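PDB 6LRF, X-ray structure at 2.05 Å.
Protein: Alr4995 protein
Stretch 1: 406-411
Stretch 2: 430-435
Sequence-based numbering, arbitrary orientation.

Stretch 1 406-411: GAIAIT
Stretch 2 (430-435) GEQVIV

Two strands of one chain run antiparallel but splayed, their N-to-C directions 132° apart, so they pair closely over a short length and then diverge. The register is set by Ala409 opposite Val433, a non-hydrogen-bonded pair with CA atoms 4.5 Å apart. Two nearly straight hydrogen bonds frame it: Ile410 N to Gln432 O at 2.8 Å, and Ile434 N to Ile408 O at 3.1 Å. The same carbonyls accept CA-H...O contacts, Ala409 CA to Gln432 O at 3.2 Å and Val433 CA to Ile408 O at 3.4 Å, so each oxygen serves two donors. Within the Ile408/Ile434 pair, Ile408 N and Ile434 O lie 5.4 Å apart, and one water, its O 2.8 Å from each, bridges them, accepting from Ile408 N and donating to Ile434 O.

Build extended backbones, phi/psi near -110/115 at Ile408, -99/140 at Ala409, -120/130 at Ile410, -89/129 at Gln432, -124/135 at Val433 and a less extended -63/128 at Ile434.

On the face carrying Ala409 and Val433, small meets branched. Val433, chi1 t, sends CG1 to Ala407 CB at 4.0 Å and CG2 to Ala409 CB at 4.4 Å; its fork thus rests one methyl on each alanine. Glu431, chi1 m, chi2 t and chi3 -83°, brings OE2 to 3.9 Å from Ala409 CB, a van der Waals contact; OE2 has its hydrogen bond elsewhere.

The face carrying Ile410 and Gln432 is bulkier. Ile434 (m, t) is the most covered residue, reaching Ile408 CG2 with CD1 at 3.8 Å and Ile410 CG1 with CG1 at 4.1 Å. Ile408 is also m, t, whereas Ile410 folds to m, m. The CA-to-CB bond of Gln432 (m, m) points to this face, but the side chain's end leads away. The rule is alternation: alanines receive a valine, while isoleucines pack against an isoleucine.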

ATOM      1  N   GLY B 406      -8.482 -22.944 -23.576  1.00 22.49           N
ATOM      2  CA  GLY B 406      -9.149 -24.157 -24.022  1.00 25.87           C
ATOM      3  C   GLY B 406      -8.394 -24.815 -25.158  1.00 25.71           C
ATOM      4  O   GLY B 406      -7.350 -24.303 -25.594  1.00 21.55           O
ATOM      5  N   ALA B 407      -8.912 -25.952 -25.619  1.00 19.39           N
ATOM      6  CA  ALA B 407      -8.483 -26.534 -26.875  1.00 22.72           C
ATOM      7  C   ALA B 407      -9.569 -26.290 -27.917  1.00 23.70           C
ATOM      8  O   ALA B 407     -10.707 -25.971 -27.584  1.00 20.79           O
ATOM      9  CB  ALA B 407      -8.203 -28.029 -26.715  1.00 20.08           C
ATOM     10  N   ILE B 408      -9.229 -26.434 -29.188  1.00 19.71           N
ATOM     11  CA  ILE B 408     -10.240 -26.257 -30.223  1.00 18.90           C
ATOM     12  C   ILE B 408     -10.547 -27.604 -30.861  1.00 22.17           C
ATOM     13  O   ILE B 408      -9.679 -28.221 -31.475  1.00 17.46           O
ATOM     14  CB  ILE B 408      -9.781 -25.248 -31.275  1.00 21.86           C
ATOM     15  CG1 ILE B 408      -9.491 -23.901 -30.597  1.00 20.92           C
ATOM     16  CG2 ILE B 408     -10.833 -25.070 -32.364  1.00 16.61           C
ATOM     17  CD1 ILE B 408      -9.069 -22.820 -31.569  1.00 23.04           C
ATOM     18  N   ALA B 409     -11.782 -28.067 -30.684  1.00 20.00           N
ATOM     19  CA  ALA B 409     -12.209 -29.355 -31.213  1.00 21.35           C
ATOM     20  C   ALA B 409     -12.969 -29.138 -32.520  1.00 24.13           C
ATOM     21  O   ALA B 409     -13.733 -28.191 -32.662  1.00 25.19           O
ATOM     22  CB  ALA B 409     -13.079 -30.097 -30.192  1.00 19.83           C
ATOM     23  N   ILE B 410     -12.733 -30.018 -33.481  1.00 24.18           N
ATOM     24  CA  ILE B 410     -13.312 -29.906 -34.808  1.00 22.20           C
ATOM     25  C   ILE B 410     -14.133 -31.147 -35.032  1.00 24.99           C
ATOM     26  O   ILE B 410     -13.648 -32.262 -34.817  1.00 23.13           O
ATOM     27  CB  ILE B 410     -12.240 -29.815 -35.936  1.00 24.69           C
ATOM     28  CG1 ILE B 410     -11.226 -28.715 -35.641  1.00 24.89           C
ATOM     29  CG2 ILE B 410     -12.906 -29.588 -37.305  1.00 21.82           C
ATOM     30  CD1 ILE B 410     -11.859 -27.329 -35.564  1.00 23.14           C
ATOM     31  N   THR B 411     -15.369 -30.967 -35.469  1.00 24.15           N
ATOM     32  CA  THR B 411     -16.183 -32.115 -35.806  1.00 27.66           C
ATOM     33  C   THR B 411     -17.055 -31.846 -37.050  1.00 26.64           C
ATOM     34  O   THR B 411     -17.396 -30.697 -37.368  1.00 27.48           O
ATOM     35  CB  THR B 411     -17.039 -32.547 -34.584  1.00 29.36           C
ATOM     36  OG1 THR B 411     -17.870 -33.658 -34.947  1.00 47.16           O
ATOM     37  CG2 THR B 411     -17.897 -31.415 -34.096  1.00 23.94           C
ATOM     38  N   GLY B 430     -11.922 -39.547 -29.178  1.00 31.77           N
ATOM     39  CA  GLY B 430     -12.437 -39.528 -30.530  1.00 27.91           C
ATOM     40  C   GLY B 430     -12.492 -38.148 -31.153  1.00 30.20           C
ATOM     41  O   GLY B 430     -12.450 -38.015 -32.377  1.00 32.91           O
ATOM     42  N   GLU B 431     -12.592 -37.108 -30.331  1.00 28.79           N
ATOM     43  CA  GLU B 431     -12.661 -35.753 -30.884  1.00 27.23           C
ATOM     44  C   GLU B 431     -11.333 -35.363 -31.525  1.00 25.46           C
ATOM     45  O   GLU B 431     -10.262 -35.734 -31.038  1.00 26.93           O
ATOM     46  CB  GLU B 431     -13.043 -34.731 -29.808  1.00 26.78           C
ATOM     47  CG  GLU B 431     -14.453 -34.891 -29.270  1.00 29.80           C
ATOM     48  CD  GLU B 431     -14.912 -33.684 -28.447  1.00 38.57           C
ATOM     49  OE1 GLU B 431     -14.572 -33.614 -27.240  1.00 33.80           O
ATOM     50  OE2 GLU B 431     -15.627 -32.817 -29.001  1.00 43.69           O
ATOM     51  N   GLN B 432     -11.415 -34.626 -32.626  1.00 24.63           N
ATOM     52  CA  GLN B 432     -10.238 -34.081 -33.296  1.00 26.37           C
ATOM     53  C   GLN B 432      -9.893 -32.702 -32.729  1.00 23.85           C
ATOM     54  O   GLN B 432     -10.746 -31.824 -32.644  1.00 23.74           O
ATOM     55  CB  GLN B 432     -10.476 -33.986 -34.804  1.00 29.54           C
ATOM     56  CG  GLN B 432     -10.653 -35.335 -35.484  1.00 29.28           C
ATOM     57  CD  GLN B 432      -9.376 -36.147 -35.487  1.00 38.03           C
ATOM     58  OE1 GLN B 432      -8.293 -35.623 -35.762  1.00 31.65           O
ATOM     59  NE2 GLN B 432      -9.493 -37.438 -35.177  1.00 38.79           N
ATOM     60  N   VAL B 433      -8.636 -32.525 -32.353  1.00 20.51           N
ATOM     61  CA  VAL B 433      -8.196 -31.308 -31.710  1.00 17.14           C
ATOM     62  C   VAL B 433      -7.024 -30.679 -32.478  1.00 20.15           C
ATOM     63  O   VAL B 433      -6.099 -31.371 -32.890  1.00 19.06           O
ATOM     64  CB  VAL B 433      -7.808 -31.589 -30.231  1.00 20.59           C
ATOM     65  CG1 VAL B 433      -6.983 -30.453 -29.657  1.00 16.26           C
ATOM     66  CG2 VAL B 433      -9.083 -31.813 -29.386  1.00 19.23           C
ATOM     67  N   ILE B 434      -7.089 -29.365 -32.685  1.00 18.21           N
ATOM     68  CA  ILE B 434      -6.019 -28.620 -33.335  1.00 16.52           C
ATOM     69  C   ILE B 434      -4.726 -28.655 -32.531  1.00 20.91           C
ATOM     70  O   ILE B 434      -4.714 -28.379 -31.316  1.00 16.53           O
ATOM     71  CB  ILE B 434      -6.457 -27.163 -33.570  1.00 21.38           C
ATOM     72  CG1 ILE B 434      -7.651 -27.171 -34.520  1.00 22.16           C
ATOM     73  CG2 ILE B 434      -5.303 -26.315 -34.113  1.00 18.66           C
ATOM     74  CD1 ILE B 434      -8.109 -25.842 -34.910  1.00 25.49           C
ATOM     75  N   VAL B 435      -3.646 -29.045 -33.211  1.00 18.54           N
ATOM     76  CA  VAL B 435      -2.296 -29.047 -32.646  1.00 18.09           C
ATOM     77  C   VAL B 435      -1.437 -28.170 -33.540  1.00 19.16           C
ATOM     78  O   VAL B 435      -1.865 -27.803 -34.640  1.00 19.75           O
ATOM     79  CB  VAL B 435      -1.676 -30.455 -32.557  1.00 22.45           C
ATOM     80  CG1 VAL B 435      -2.517 -31.364 -31.667  1.00 21.04           C
ATOM     81  CG2 VAL B 435      -1.524 -31.053 -33.952  1.00 20.13           C
TER
HETATM   82  O   HOH W   1      -6.510 -26.977 -29.655  1.00 18.19           O